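Local atomic coordinates of 1-acyl-sn-glycerol-3-phosphate acyltransferase (Thermotoga maritima, PDB entry 5KYM), a protein that transfers an acyl chain to 1-acyl-sn-glycerol 3-phosphate (lysophosphatidic acid) at the membrane, giving phosphatidic acid for phospholipid synthesis. Residues F102-E107 / W116-L121. Sequence-based numbering, arbitrary orientation.
With DD9 (nonane), chain F.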
loop_
_atom_site.group_PDB
_atom_site.type_symbol
_atom_site.label_atom_id
_atom_site.label_comp_id
_atom_site.label_asym_id
_atom_site.label_seq_id
_atom_site.Cartn_x
_atom_site.Cartn_y
_atom_site.Cartn_z
ATOM N N PHE A 102 7.006 -2.622 2.254
ATOM C CA PHE A 102 5.911 -3.480 2.606
ATOM C C PHE A 102 6.412 -4.903 2.800
ATOM O O PHE A 102 7.583 -5.157 2.599
ATOM C CB PHE A 102 4.693 -3.317 1.699
ATOM C CG PHE A 102 4.876 -3.682 0.264
ATOM C CD1 PHE A 102 5.289 -2.759 -0.648
ATOM C CD2 PHE A 102 4.500 -4.946 -0.206
ATOM C CE1 PHE A 102 5.477 -3.135 -2.019
ATOM C CE2 PHE A 102 4.605 -5.315 -1.563
ATOM C CZ PHE A 102 5.098 -4.414 -2.476
ATOM N N ILE A 103 5.534 -5.805 3.245
ATOM C CA ILE A 103 5.853 -7.218 3.530
ATOM C C ILE A 103 5.380 -8.088 2.363
ATOM O O ILE A 103 4.191 -8.196 2.137
ATOM C CB ILE A 103 5.166 -7.631 4.852
ATOM C CG1 ILE A 103 6.085 -7.303 6.023
ATOM C CG2 ILE A 103 4.674 -9.075 4.860
ATOM C CD1 ILE A 103 6.425 -5.816 6.110
ATOM N N ALA A 104 6.283 -8.733 1.631
ATOM C CA ALA A 104 5.856 -9.524 0.459
ATOM C C ALA A 104 5.911 -11.032 0.719
ATOM O O ALA A 104 6.729 -11.486 1.473
ATOM C CB ALA A 104 6.719 -9.164 -0.760
ATOM N N LYS A 105 5.051 -11.791 0.047
ATOM C CA LYS A 105 5.100 -13.273 0.021
ATOM C C LYS A 105 6.493 -13.630 -0.437
ATOM O O LYS A 105 6.949 -12.955 -1.367
ATOM C CB LYS A 105 4.156 -13.845 -1.065
ATOM C CG LYS A 105 2.662 -13.477 -1.047
ATOM C CD LYS A 105 2.121 -13.202 -2.468
ATOM C CE LYS A 105 0.626 -13.505 -2.613
ATOM N NZ LYS A 105 -0.232 -12.326 -2.291
ATOM N N GLU A 106 7.157 -14.659 0.137
ATOM C CA GLU A 106 8.474 -15.097 -0.429
ATOM C C GLU A 106 8.441 -15.212 -1.973
ATOM O O GLU A 106 9.372 -14.783 -2.631
ATOM C CB GLU A 106 9.012 -16.417 0.176
ATOM C CG GLU A 106 10.326 -16.956 -0.462
ATOM C CD GLU A 106 11.461 -15.912 -0.501
ATOM O OE1 GLU A 106 11.755 -15.335 0.593
ATOM O OE2 GLU A 106 12.043 -15.652 -1.606
ATOM N N GLU A 107 7.345 -15.757 -2.517
ATOM C CA GLU A 107 7.121 -15.935 -3.969
ATOM C C GLU A 107 7.672 -14.803 -4.795
ATOM O O GLU A 107 8.290 -15.025 -5.829
ATOM C CB GLU A 107 5.622 -15.987 -4.335
ATOM C CG GLU A 107 4.960 -17.328 -4.240
ATOM C CD GLU A 107 4.806 -17.777 -2.796
ATOM O OE1 GLU A 107 5.150 -16.982 -1.876
ATOM O OE2 GLU A 107 4.346 -18.936 -2.566
ATOM N N TRP A 116 12.534 -6.017 -8.150
ATOM C CA TRP A 116 13.443 -4.866 -8.149
ATOM C C TRP A 116 12.772 -3.745 -7.419
ATOM O O TRP A 116 13.389 -3.041 -6.650
ATOM C CB TRP A 116 13.796 -4.306 -9.533
ATOM C CG TRP A 116 14.156 -5.250 -10.562
ATOM C CD1 TRP A 116 14.826 -6.392 -10.404
ATOM C CD2 TRP A 116 13.878 -5.115 -11.955
ATOM N NE1 TRP A 116 14.986 -7.007 -11.608
ATOM C CE2 TRP A 116 14.426 -6.240 -12.590
ATOM C CE3 TRP A 116 13.216 -4.143 -12.736
ATOM C CZ2 TRP A 116 14.342 -6.450 -13.989
ATOM C CZ3 TRP A 116 13.125 -4.341 -14.143
ATOM C CH2 TRP A 116 13.697 -5.496 -14.747
ATOM N N TYR A 117 11.502 -3.527 -7.682
ATOM C CA TYR A 117 10.858 -2.422 -7.017
ATOM C C TYR A 117 10.525 -2.695 -5.544
ATOM O O TYR A 117 10.670 -1.783 -4.710
ATOM C CB TYR A 117 9.741 -1.870 -7.892
ATOM C CG TYR A 117 10.321 -0.967 -8.963
ATOM C CD1 TYR A 117 10.656 0.348 -8.674
ATOM C CD2 TYR A 117 10.571 -1.433 -10.201
ATOM C CE1 TYR A 117 11.197 1.177 -9.612
ATOM C CE2 TYR A 117 11.077 -0.620 -11.170
ATOM C CZ TYR A 117 11.413 0.672 -10.871
ATOM O OH TYR A 117 11.921 1.483 -11.876
ATOM N N ILE A 118 10.192 -3.936 -5.190
ATOM C CA ILE A 118 10.021 -4.284 -3.770
ATOM C C ILE A 118 11.290 -4.049 -2.993
ATOM O O ILE A 118 11.246 -3.532 -1.897
ATOM C CB ILE A 118 9.608 -5.754 -3.545
ATOM C CG1 ILE A 118 8.213 -6.007 -4.134
ATOM C CG2 ILE A 118 9.636 -6.080 -2.055
ATOM C CD1 ILE A 118 7.654 -7.402 -3.994
ATOM N N ARG A 119 12.411 -4.488 -3.560
ATOM C CA ARG A 119 13.720 -4.236 -2.990
ATOM C C ARG A 119 14.014 -2.755 -2.919
ATOM O O ARG A 119 14.428 -2.301 -1.876
ATOM C CB ARG A 119 14.804 -4.933 -3.782
ATOM C CG ARG A 119 14.945 -6.410 -3.457
ATOM C CD ARG A 119 16.366 -6.968 -3.801
ATOM N NE ARG A 119 16.471 -7.237 -5.242
ATOM C CZ ARG A 119 15.849 -8.239 -5.882
ATOM N NH1 ARG A 119 15.086 -9.142 -5.222
ATOM N NH2 ARG A 119 15.982 -8.344 -7.203
ATOM N N TYR A 120 13.768 -1.985 -3.984
ATOM C CA TYR A 120 14.080 -0.555 -3.945
ATOM C C TYR A 120 13.333 0.136 -2.811
ATOM O O TYR A 120 13.913 0.969 -2.116
ATOM C CB TYR A 120 13.771 0.160 -5.252
ATOM C CG TYR A 120 14.454 1.520 -5.369
ATOM C CD1 TYR A 120 13.917 2.621 -4.786
ATOM C CD2 TYR A 120 15.629 1.677 -6.115
ATOM C CE1 TYR A 120 14.530 3.870 -4.877
ATOM C CE2 TYR A 120 16.241 2.905 -6.235
ATOM C CZ TYR A 120 15.698 4.013 -5.604
ATOM O OH TYR A 120 16.274 5.285 -5.652
ATOM N N LEU A 121 12.068 -0.237 -2.598
ATOM C CA LEU A 121 11.270 0.318 -1.500
ATOM C C LEU A 121 11.648 -0.189 -0.123
ATOM O O LEU A 121 10.927 0.087 0.849
ATOM C CB LEU A 121 9.776 0.055 -1.751
ATOM C CG LEU A 121 9.213 0.835 -2.948
ATOM C CD1 LEU A 121 7.953 0.176 -3.481
ATOM C CD2 LEU A 121 8.980 2.317 -2.579
HETATM C C1 DD9 F . 8.410 3.018 -13.367
HETATM C C2 DD9 F . 8.663 2.083 -12.196
HETATM C C3 DD9 F . 7.343 1.480 -11.762
HETATM C C4 DD9 F . 7.583 0.482 -10.640
HETATM C C5 DD9 F . 6.260 0.146 -9.945
HETATM C C6 DD9 F . 6.567 -0.686 -8.706
HETATM C C7 DD9 F . 5.403 -1.493 -8.132
HETATM C C8 DD9 F . 5.903 -2.154 -6.829
HETATM C C9 DD9 F . 5.068 -3.385 -6.453
#
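I118 carries most of the apolar contact from helix 114-120, meeting F102 and A104 of 102-107 with successive atoms. Its CG1 lies 3.9 Å from F102 CZ, approaching the ring obliquely, and its CD1 continues to A104 CB at 3.8 Å. With CG1 beside the backbone N and the chain extended beyond it (chi2 -180°), I118 spans the gap, and its side chain crosses that of F102 at about a right angle. L121, just past the helix, brings CD1 to the edge of the F102 ring, 4.4 Å from CE1. No hydrogen bond links the segments; the 191 Å² they bury together rests on apolar packing, and all four touching residues are buried.

The bound nonane extends this surface. Its C9 reaches the F102 ring edge near the ring plane, 4.1 Å from CZ, while C4 sits 3.4 Å above the centre of one face of the Y117 ring, a placement consistent with a CH-pi contact. Farther along the chain, C2 lies 3.3 Å from Y117 OH. That hydroxyl is hydrogen-bonded to G25 O, which ties the hydroxyl end of the ring to helix 2-34. Were the tyrosine replaced by alanine, the alkane would probably lose the flat surface under C4, and G25 O its hydroxyl partner.

A104 exchanges backbone hydrogen bonds with V124 and L126, and I118 also touches F125, so the helix packs on both parallel strands. This is the packing of a beta-alpha-beta unit within the acyltransferase domain, here edging a hydrocarbon pocket shared with helices 2-34 and 38-59 and consistent with acyl-chain binding.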